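PDB 5HPZ: water-soluble chlorophyll protein from Brassicaceae, which binds chlorophyll in a water-soluble tetramer and, as a Kunitz-type protein, may also inhibit endopeptidases. Local coordinates for residues F60-V65 and T74-N79; I78-R83 and S122-E127. One frame throughout, in Å; residues are numbered along the deposited sequence.

Interaction 1: F60-V65 and T74-N79; sequences FGYEPV and TSTTIN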
ATOM      1  N   PHE A  60       8.373  11.287 -27.507  1.00 36.29           N
ATOM      2  CA  PHE A  60       9.736  11.806 -27.581  1.00 38.52           C
ATOM      3  C   PHE A  60       9.733  13.235 -28.178  1.00 44.42           C
ATOM      4  O   PHE A  60       9.011  13.530 -29.160  1.00 45.80           O
ATOM      5  CB  PHE A  60      10.526  10.904 -28.513  1.00 36.59           C
ATOM      6  CG  PHE A  60      10.336   9.435 -28.236  1.00 35.05           C
ATOM      7  CD1 PHE A  60      10.919   8.853 -27.128  1.00 34.67           C
ATOM      8  CD2 PHE A  60       9.538   8.664 -29.034  1.00 37.94           C
ATOM      9  CE1 PHE A  60      10.740   7.500 -26.863  1.00 34.59           C
ATOM     10  CE2 PHE A  60       9.384   7.311 -28.787  1.00 40.22           C
ATOM     11  CZ  PHE A  60       9.988   6.730 -27.688  1.00 35.15           C
ATOM     12  N   GLY A  61      10.533  14.105 -27.597  1.00 43.23           N
ATOM     13  CA  GLY A  61      10.698  15.474 -28.121  1.00 39.84           C
ATOM     14  C   GLY A  61      12.171  15.849 -28.090  1.00 38.27           C
ATOM     15  O   GLY A  61      12.886  15.507 -27.154  1.00 38.64           O
ATOM     16  N   TYR A  62      12.615  16.584 -29.104  1.00 35.11           N
ATOM     17  CA  TYR A  62      14.008  16.983 -29.192  1.00 36.77           C
ATOM     18  C   TYR A  62      14.331  17.998 -28.158  1.00 36.67           C
ATOM     19  O   TYR A  62      13.518  18.837 -27.829  1.00 40.34           O
ATOM     20  CB  TYR A  62      14.350  17.567 -30.559  1.00 38.30           C
ATOM     21  CG  TYR A  62      14.358  16.543 -31.675  1.00 40.96           C
ATOM     22  CD1 TYR A  62      15.369  15.571 -31.763  1.00 43.12           C
ATOM     23  CD2 TYR A  62      13.352  16.552 -32.664  1.00 40.39           C
ATOM     24  CE1 TYR A  62      15.370  14.640 -32.799  1.00 42.71           C
ATOM     25  CE2 TYR A  62      13.336  15.620 -33.690  1.00 41.67           C
ATOM     26  CZ  TYR A  62      14.349  14.663 -33.769  1.00 43.34           C
ATOM     27  OH  TYR A  62      14.310  13.736 -34.831  1.00 39.61           O
ATOM     28  N   GLU A  63      15.549  17.916 -27.663  1.00 38.57           N
ATOM     29  CA  GLU A  63      16.064  18.871 -26.737  1.00 40.84           C
ATOM     30  C   GLU A  63      17.558  18.668 -26.837  1.00 40.04           C
ATOM     31  O   GLU A  63      18.032  17.522 -26.665  1.00 37.76           O
ATOM     32  CB  GLU A  63      15.571  18.594 -25.309  1.00 47.66           C
ATOM     33  CG  GLU A  63      16.355  19.347 -24.228  1.00 46.30           C
ATOM     34  CD  GLU A  63      16.212  20.843 -24.338  1.00 49.00           C
ATOM     35  OE1 GLU A  63      15.084  21.319 -24.686  1.00 43.16           O
ATOM     36  OE2 GLU A  63      17.231  21.521 -24.072  1.00 49.38           O
ATOM     37  N   PRO A  64      18.298  19.725 -27.188  1.00 44.08           N
ATOM     38  CA  PRO A  64      17.707  21.017 -27.598  1.00 46.19           C
ATOM     39  C   PRO A  64      16.997  20.894 -28.943  1.00 48.81           C
ATOM     40  O   PRO A  64      16.974  19.791 -29.547  1.00 42.52           O
ATOM     41  CB  PRO A  64      18.914  21.975 -27.694  1.00 48.11           C
ATOM     42  CG  PRO A  64      20.143  21.128 -27.533  1.00 51.95           C
ATOM     43  CD  PRO A  64      19.741  19.808 -26.904  1.00 46.43           C
ATOM     44  N   VAL A  65      16.310  21.964 -29.331  1.00 49.96           N
ATOM     45  CA  VAL A  65      16.255  22.422 -30.740  1.00 63.50           C
ATOM     46  C   VAL A  65      15.696  21.464 -31.815  1.00 55.89           C
ATOM     47  O   VAL A  65      14.625  20.895 -31.656  1.00 61.95           O
ATOM     48  CB  VAL A  65      17.669  23.037 -31.139  1.00 73.26           C
ATOM     49  CG1 VAL A  65      18.745  21.976 -31.472  1.00 74.57           C
ATOM     50  CG2 VAL A  65      17.570  24.112 -32.236  1.00 71.08           C
ATOM     51  N   THR A  74      17.920   8.696 -34.630  1.00 43.81           N
ATOM     52  CA  THR A  74      18.908   8.137 -33.724  1.00 40.34           C
ATOM     53  C   THR A  74      19.969   9.144 -33.357  1.00 42.00           C
ATOM     54  O   THR A  74      20.097  10.173 -33.990  1.00 43.05           O
ATOM     55  CB  THR A  74      19.614   6.912 -34.335  1.00 45.41           C
ATOM     56  OG1 THR A  74      20.090   7.225 -35.648  1.00 46.07           O
ATOM     57  CG2 THR A  74      18.634   5.747 -34.441  1.00 48.02           C
ATOM     58  N   SER A  75      20.694   8.838 -32.290  1.00 38.33           N
ATOM     59  CA  SER A  75      21.922   9.508 -31.940  1.00 42.08           C
ATOM     60  C   SER A  75      21.682  11.000 -31.729  1.00 44.27           C
ATOM     61  O   SER A  75      22.586  11.831 -31.884  1.00 47.00           O
ATOM     62  CB  SER A  75      23.007   9.279 -33.025  1.00 46.32           C
ATOM     63  OG  SER A  75      23.234   7.895 -33.359  1.00 43.46           O
ATOM     64  N   THR A  76      20.470  11.358 -31.349  1.00 39.78           N
ATOM     65  CA  THR A  76      20.139  12.768 -31.216  1.00 44.11           C
ATOM     66  C   THR A  76      19.368  12.910 -29.887  1.00 44.28           C
ATOM     67  O   THR A  76      18.432  12.106 -29.630  1.00 35.78           O
ATOM     68  CB  THR A  76      19.295  13.270 -32.431  1.00 50.30           C
ATOM     69  OG1 THR A  76      19.836  12.790 -33.694  1.00 49.56           O
ATOM     70  CG2 THR A  76      19.197  14.816 -32.435  1.00 49.95           C
ATOM     71  N   THR A  77      19.751  13.900 -29.057  1.00 40.42           N
ATOM     72  CA  THR A  77      19.190  14.006 -27.693  1.00 40.80           C
ATOM     73  C   THR A  77      17.723  14.421 -27.691  1.00 39.73           C
ATOM     74  O   THR A  77      17.300  15.327 -28.409  1.00 37.45           O
ATOM     75  CB  THR A  77      19.968  14.930 -26.757  1.00 46.86           C
ATOM     76  OG1 THR A  77      19.976  16.270 -27.271  1.00 45.44           O
ATOM     77  CG2 THR A  77      21.364  14.402 -26.576  1.00 43.02           C
ATOM     78  N   ILE A  78      16.948  13.674 -26.921  1.00 33.33           N
ATOM     79  CA  ILE A  78      15.562  13.904 -26.753  1.00 36.77           C
ATOM     80  C   ILE A  78      15.295  13.825 -25.247  1.00 36.55           C
ATOM     81  O   ILE A  78      16.132  13.319 -24.478  1.00 34.36           O
ATOM     82  CB  ILE A  78      14.722  12.829 -27.482  1.00 35.81           C
ATOM     83  CG1 ILE A  78      15.082  11.416 -26.970  1.00 39.89           C
ATOM     84  CG2 ILE A  78      14.955  12.875 -28.983  1.00 35.35           C
ATOM     85  CD1 ILE A  78      14.163  10.326 -27.477  1.00 38.43           C
ATOM     86  N   ASN A  79      14.124  14.325 -24.872  1.00 39.43           N
ATOM     87  CA  ASN A  79      13.459  13.981 -23.605  1.00 36.07           C
ATOM     88  C   ASN A  79      12.466  12.886 -23.904  1.00 36.42           C
ATOM     89  O   ASN A  79      11.936  12.779 -25.033  1.00 36.22           O
ATOM     90  CB  ASN A  79      12.723  15.181 -22.974  1.00 38.60           C
ATOM     91  CG  ASN A  79      13.643  16.366 -22.663  1.00 43.85           C
ATOM     92  OD1 ASN A  79      13.260  17.503 -22.897  1.00 51.45           O
ATOM     93  ND2 ASN A  79      14.841  16.110 -22.131  1.00 40.20           N
TER
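Gly61 and Asn79 form the hydrogen-bonded pair that joins antiparallel strands 58-62 and 78-82 in this beta-trefoil of the Kunitz inhibitor family. Gly61 N gives a bond to Asn79 O, and Asn79 N returns a 2.9 Å bond to Gly61 O. Next along, Tyr62 and Ile78 make a non-hydrogen-bonded pair.

The side chain of Ile78 can be followed outward. Its CB sits against Gly61 O. Ile78 CG2, anti to the carbonyl carbon, lies 3.9 Å from Tyr62 CD1. CG1 takes the other course, between the backbone N and the carbonyl carbon (chi1 58°), and carries CD1 to the Phe60 ring. There Ile78 CD1 lies 3.6 Å from Phe60 CD1.

The Tyr62 ring also reaches the loop before strand 78-82. Tyr62 CE1 meets Thr76 CG2 at 3.8 Å, while the Tyr62 hydroxyl bonds to Tyr73 N. Thr76 OG1 donates to Thr74 O at 2.6 Å, within its own segment. A glycine in place of Thr76 would probably open a gap beside Tyr62 CE1 and leave Thr74 O without this hydroxyl partner.

Past the strand, Glu63 N donates to Thr77 O, nearly straight at 173°. Glu63 CB packs 3.5 Å from Asn79 OD1. The other branch of that amide, Asn79 ND2, is held by Ser122 O. A cis peptide bond leads from Glu63 into Pro64, and Pro64 CD touches Thr77 OG1 at 3.6 Å.

Interaction 2: I78-R83 and S122-E127; sequences INIEFR and SLFKIE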
ATOM      1  N   ILE A  78      16.948  13.674 -26.921  1.00 33.33           N
ATOM      2  CA  ILE A  78      15.562  13.904 -26.753  1.00 36.77           C
ATOM      3  C   ILE A  78      15.295  13.825 -25.247  1.00 36.55           C
ATOM      4  O   ILE A  78      16.132  13.319 -24.478  1.00 34.36           O
ATOM      5  CB  ILE A  78      14.722  12.829 -27.482  1.00 35.81           C
ATOM      6  CG1 ILE A  78      15.082  11.416 -26.970  1.00 39.89           C
ATOM      7  CG2 ILE A  78      14.955  12.875 -28.983  1.00 35.35           C
ATOM      8  CD1 ILE A  78      14.163  10.326 -27.477  1.00 38.43           C
ATOM      9  N   ASN A  79      14.124  14.325 -24.872  1.00 39.43           N
ATOM     10  CA  ASN A  79      13.459  13.981 -23.605  1.00 36.07           C
ATOM     11  C   ASN A  79      12.466  12.886 -23.904  1.00 36.42           C
ATOM     12  O   ASN A  79      11.936  12.779 -25.033  1.00 36.22           O
ATOM     13  CB  ASN A  79      12.723  15.181 -22.974  1.00 38.60           C
ATOM     14  CG  ASN A  79      13.643  16.366 -22.663  1.00 43.85           C
ATOM     15  OD1 ASN A  79      13.260  17.503 -22.897  1.00 51.45           O
ATOM     16  ND2 ASN A  79      14.841  16.110 -22.131  1.00 40.20           N
ATOM     17  N   ILE A  80      12.234  12.048 -22.892  1.00 33.45           N
ATOM     18  CA  ILE A  80      11.216  10.993 -22.971  1.00 34.56           C
ATOM     19  C   ILE A  80      10.204  11.269 -21.869  1.00 34.31           C
ATOM     20  O   ILE A  80      10.562  11.447 -20.711  1.00 34.58           O
ATOM     21  CB  ILE A  80      11.837   9.608 -22.764  1.00 30.72           C
ATOM     22  CG1 ILE A  80      12.941   9.367 -23.797  1.00 30.69           C
ATOM     23  CG2 ILE A  80      10.781   8.529 -22.806  1.00 32.90           C
ATOM     24  CD1 ILE A  80      13.757   8.109 -23.526  1.00 28.99           C
ATOM     25  N   GLU A  81       8.938  11.328 -22.234  1.00 39.16           N
ATOM     26  CA  GLU A  81       7.938  11.654 -21.241  1.00 40.77           C
ATOM     27  C   GLU A  81       6.778  10.723 -21.276  1.00 35.98           C
ATOM     28  O   GLU A  81       6.209  10.331 -22.341  1.00 32.12           O
ATOM     29  CB  GLU A  81       7.499  13.137 -21.291  1.00 47.36           C
ATOM     30  CG  GLU A  81       7.155  13.778 -22.632  1.00 54.17           C
ATOM     31  CD  GLU A  81       6.350  15.076 -22.438  1.00 61.58           C
ATOM     32  OE1 GLU A  81       6.497  15.739 -21.384  1.00 54.05           O
ATOM     33  OE2 GLU A  81       5.534  15.408 -23.325  1.00 69.87           O
ATOM     34  N   PHE A  82       6.401  10.357 -20.085  1.00 31.05           N
ATOM     35  CA  PHE A  82       5.212   9.585 -19.951  1.00 30.82           C
ATOM     36  C   PHE A  82       4.005  10.473 -20.300  1.00 32.77           C
ATOM     37  O   PHE A  82       3.984  11.643 -19.952  1.00 34.34           O
ATOM     38  CB  PHE A  82       5.136   9.015 -18.541  1.00 29.59           C
ATOM     39  CG  PHE A  82       5.887   7.684 -18.384  1.00 28.48           C
ATOM     40  CD1 PHE A  82       5.552   6.571 -19.186  1.00 30.82           C
ATOM     41  CD2 PHE A  82       6.880   7.539 -17.448  1.00 29.89           C
ATOM     42  CE1 PHE A  82       6.221   5.344 -19.049  1.00 31.81           C
ATOM     43  CE2 PHE A  82       7.526   6.309 -17.268  1.00 29.06           C
ATOM     44  CZ  PHE A  82       7.194   5.219 -18.068  1.00 30.30           C
ATOM     45  N   ARG A  83       3.039   9.874 -20.994  1.00 36.79           N
ATOM     46  CA  ARG A  83       1.789  10.522 -21.369  1.00 39.51           C
ATOM     47  C   ARG A  83       0.588   9.865 -20.713  1.00 37.67           C
ATOM     48  O   ARG A  83       0.177   8.756 -21.083  1.00 36.85           O
ATOM     49  CB  ARG A  83       1.641  10.528 -22.902  1.00 42.27           C
ATOM     50  CG  ARG A  83       2.670  11.409 -23.663  1.00 43.72           C
ATOM     51  CD  ARG A  83       2.956  12.792 -23.057  1.00 42.74           C
ATOM     52  N   SER A 122      18.185  14.475 -18.048  1.00 35.21           N
ATOM     53  CA  SER A 122      16.959  14.128 -18.698  1.00 34.63           C
ATOM     54  C   SER A 122      17.139  13.812 -20.144  1.00 31.51           C
ATOM     55  O   SER A 122      16.131  13.602 -20.830  1.00 33.52           O
ATOM     56  CB  SER A 122      15.961  15.270 -18.559  1.00 35.51           C
ATOM     57  OG  SER A 122      15.746  15.566 -17.190  1.00 39.42           O
ATOM     58  N   LEU A 123      18.378  13.820 -20.631  1.00 32.19           N
ATOM     59  CA  LEU A 123      18.626  13.657 -22.086  1.00 37.91           C
ATOM     60  C   LEU A 123      19.005  12.197 -22.468  1.00 35.06           C
ATOM     61  O   LEU A 123      19.909  11.611 -21.876  1.00 31.60           O
ATOM     62  CB  LEU A 123      19.785  14.547 -22.535  1.00 39.22           C
ATOM     63  CG  LEU A 123      19.668  16.064 -22.388  1.00 42.45           C
ATOM     64  CD1 LEU A 123      20.805  16.750 -23.147  1.00 45.54           C
ATOM     65  CD2 LEU A 123      18.334  16.553 -22.878  1.00 44.05           C
ATOM     66  N   PHE A 124      18.293  11.658 -23.453  1.00 34.87           N
ATOM     67  CA  PHE A 124      18.486  10.339 -23.932  1.00 33.34           C
ATOM     68  C   PHE A 124      18.792  10.377 -25.391  1.00 38.55           C
ATOM     69  O   PHE A 124      18.429  11.333 -26.056  1.00 39.34           O
ATOM     70  CB  PHE A 124      17.210   9.529 -23.712  1.00 33.23           C
ATOM     71  CG  PHE A 124      16.907   9.324 -22.271  1.00 34.00           C
ATOM     72  CD1 PHE A 124      16.401  10.386 -21.505  1.00 32.39           C
ATOM     73  CD2 PHE A 124      17.145   8.091 -21.655  1.00 33.01           C
ATOM     74  CE1 PHE A 124      16.153  10.225 -20.143  1.00 34.31           C
ATOM     75  CE2 PHE A 124      16.934   7.934 -20.286  1.00 32.69           C
ATOM     76  CZ  PHE A 124      16.430   8.995 -19.534  1.00 36.88           C
ATOM     77  N   LYS A 125      19.417   9.318 -25.894  1.00 36.59           N
ATOM     78  CA  LYS A 125      19.476   9.066 -27.326  1.00 35.67           C
ATOM     79  C   LYS A 125      18.983   7.668 -27.596  1.00 36.69           C
ATOM     80  O   LYS A 125      19.250   6.756 -26.799  1.00 35.28           O
ATOM     81  CB  LYS A 125      20.911   9.130 -27.814  1.00 38.07           C
ATOM     82  CG  LYS A 125      21.592  10.454 -27.525  1.00 39.39           C
ATOM     83  CD  LYS A 125      23.042  10.378 -27.976  1.00 38.29           C
ATOM     84  CE  LYS A 125      23.668  11.757 -27.997  1.00 39.22           C
ATOM     85  NZ  LYS A 125      25.121  11.690 -28.259  1.00 38.41           N
ATOM     86  N   ILE A 126      18.279   7.515 -28.713  1.00 31.34           N
ATOM     87  CA  ILE A 126      17.865   6.228 -29.189  1.00 34.99           C
ATOM     88  C   ILE A 126      18.944   5.746 -30.140  1.00 38.11           C
ATOM     89  O   ILE A 126      19.365   6.527 -30.986  1.00 39.30           O
ATOM     90  CB  ILE A 126      16.522   6.320 -29.904  1.00 33.15           C
ATOM     91  CG1 ILE A 126      15.468   6.900 -28.936  1.00 34.00           C
ATOM     92  CG2 ILE A 126      16.139   4.953 -30.449  1.00 34.14           C
ATOM     93  CD1 ILE A 126      14.129   7.207 -29.570  1.00 34.01           C
ATOM     94  N   GLU A 127      19.420   4.509 -29.992  1.00 38.62           N
ATOM     95  CA  GLU A 127      20.435   3.968 -30.925  1.00 37.76           C
ATOM     96  C   GLU A 127      20.004   2.609 -31.470  1.00 40.55           C
ATOM     97  O   GLU A 127      19.287   1.847 -30.799  1.00 37.53           O
ATOM     98  CB  GLU A 127      21.825   3.841 -30.299  1.00 35.99           C
ATOM     99  CG  GLU A 127      22.393   5.057 -29.597  1.00 40.61           C
ATOM    100  CD  GLU A 127      22.872   6.154 -30.562  1.00 42.68           C
ATOM    101  OE1 GLU A 127      22.789   5.960 -31.795  1.00 41.70           O
ATOM    102  OE2 GLU A 127      23.292   7.230 -30.094  1.00 35.49           O
TER
HETATM  103  O   HOH W   1      13.444  12.883 -20.667  1.00 31.55           O
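The Phe124 ring takes Ile80 CD1 over one face, 4.0 Å from its centroid and 29° off the ring normal. This is a CH-pi contact, and the two side chains cross at about a right angle. The Ile80 CD1 methyl sits toward the root of the ring, 3.6 Å from Phe124 CG. Ile80 CG1 is anti to the carbonyl carbon (chi1 -57°), and from there the chain extends to bring CD1 onto the ring. Ile78 O lies at the ring edge, near its plane. Trp97 of strand 97-99 touches both Phe124 and Ile80.

The second flat group is the Asn79 amide. Asn79 ND2 donates to Ser122 O at 3.1 Å. The acceptor lies close to the amide plane, but ND2 stands well above the plane of the Ser122 carbonyl. Asn79 ND2 also bonds to Arg117 O, so two backbone carbonyls fix the turn of the amide. Leu123 CD2 packs against Asn79 ND2 at 3.6 Å. A water ties in the same carbonyl: it accepts from Ile80 N at 2.7 Å and also lies 2.8 Å from Ser122 O, a likely acceptor.

The backbones meet in a single antiparallel bridge. Ile78 N donates to Phe124 O, and Phe124 N to Ile78 O, both at 2.9 Å. Leu123 CA adds a CA-H...O contact to Ile78 O. Beyond the bridge, Ile78 CD1 meets Ile126 CD1 at 3.8 Å.

The axes of strands 78-82 and 124-127 run at 93°, so one bridge is all they share. This buried bridge joins strand 78-82 of one sheet to strand 124-128 of another within the beta-trefoil of this Kunitz-type family.

How the interactions relate
The centres of interactions 1 and 2 are 7 Å apart, and both use strand 78-82. Along the chain come 60-65, then 74-79, then 78-83, with 122-127 some 39 residues later. Ile78 and Asn79 belong to both contacts. Interaction 1 pairs their strand with 58-62 in an antiparallel sheet, partly buried. Interaction 2 lies deeper and links it to 124-128, an outermost strand of a four-stranded sheet. The contacts also touch directly: Ser75 N probably bonds to Ile126 O, and Glu63 CG packs on Leu123 CD2. Together they join two sheets of the trefoil, away from the chlorophyll, which is about 14 Å from the Ile80 side chain.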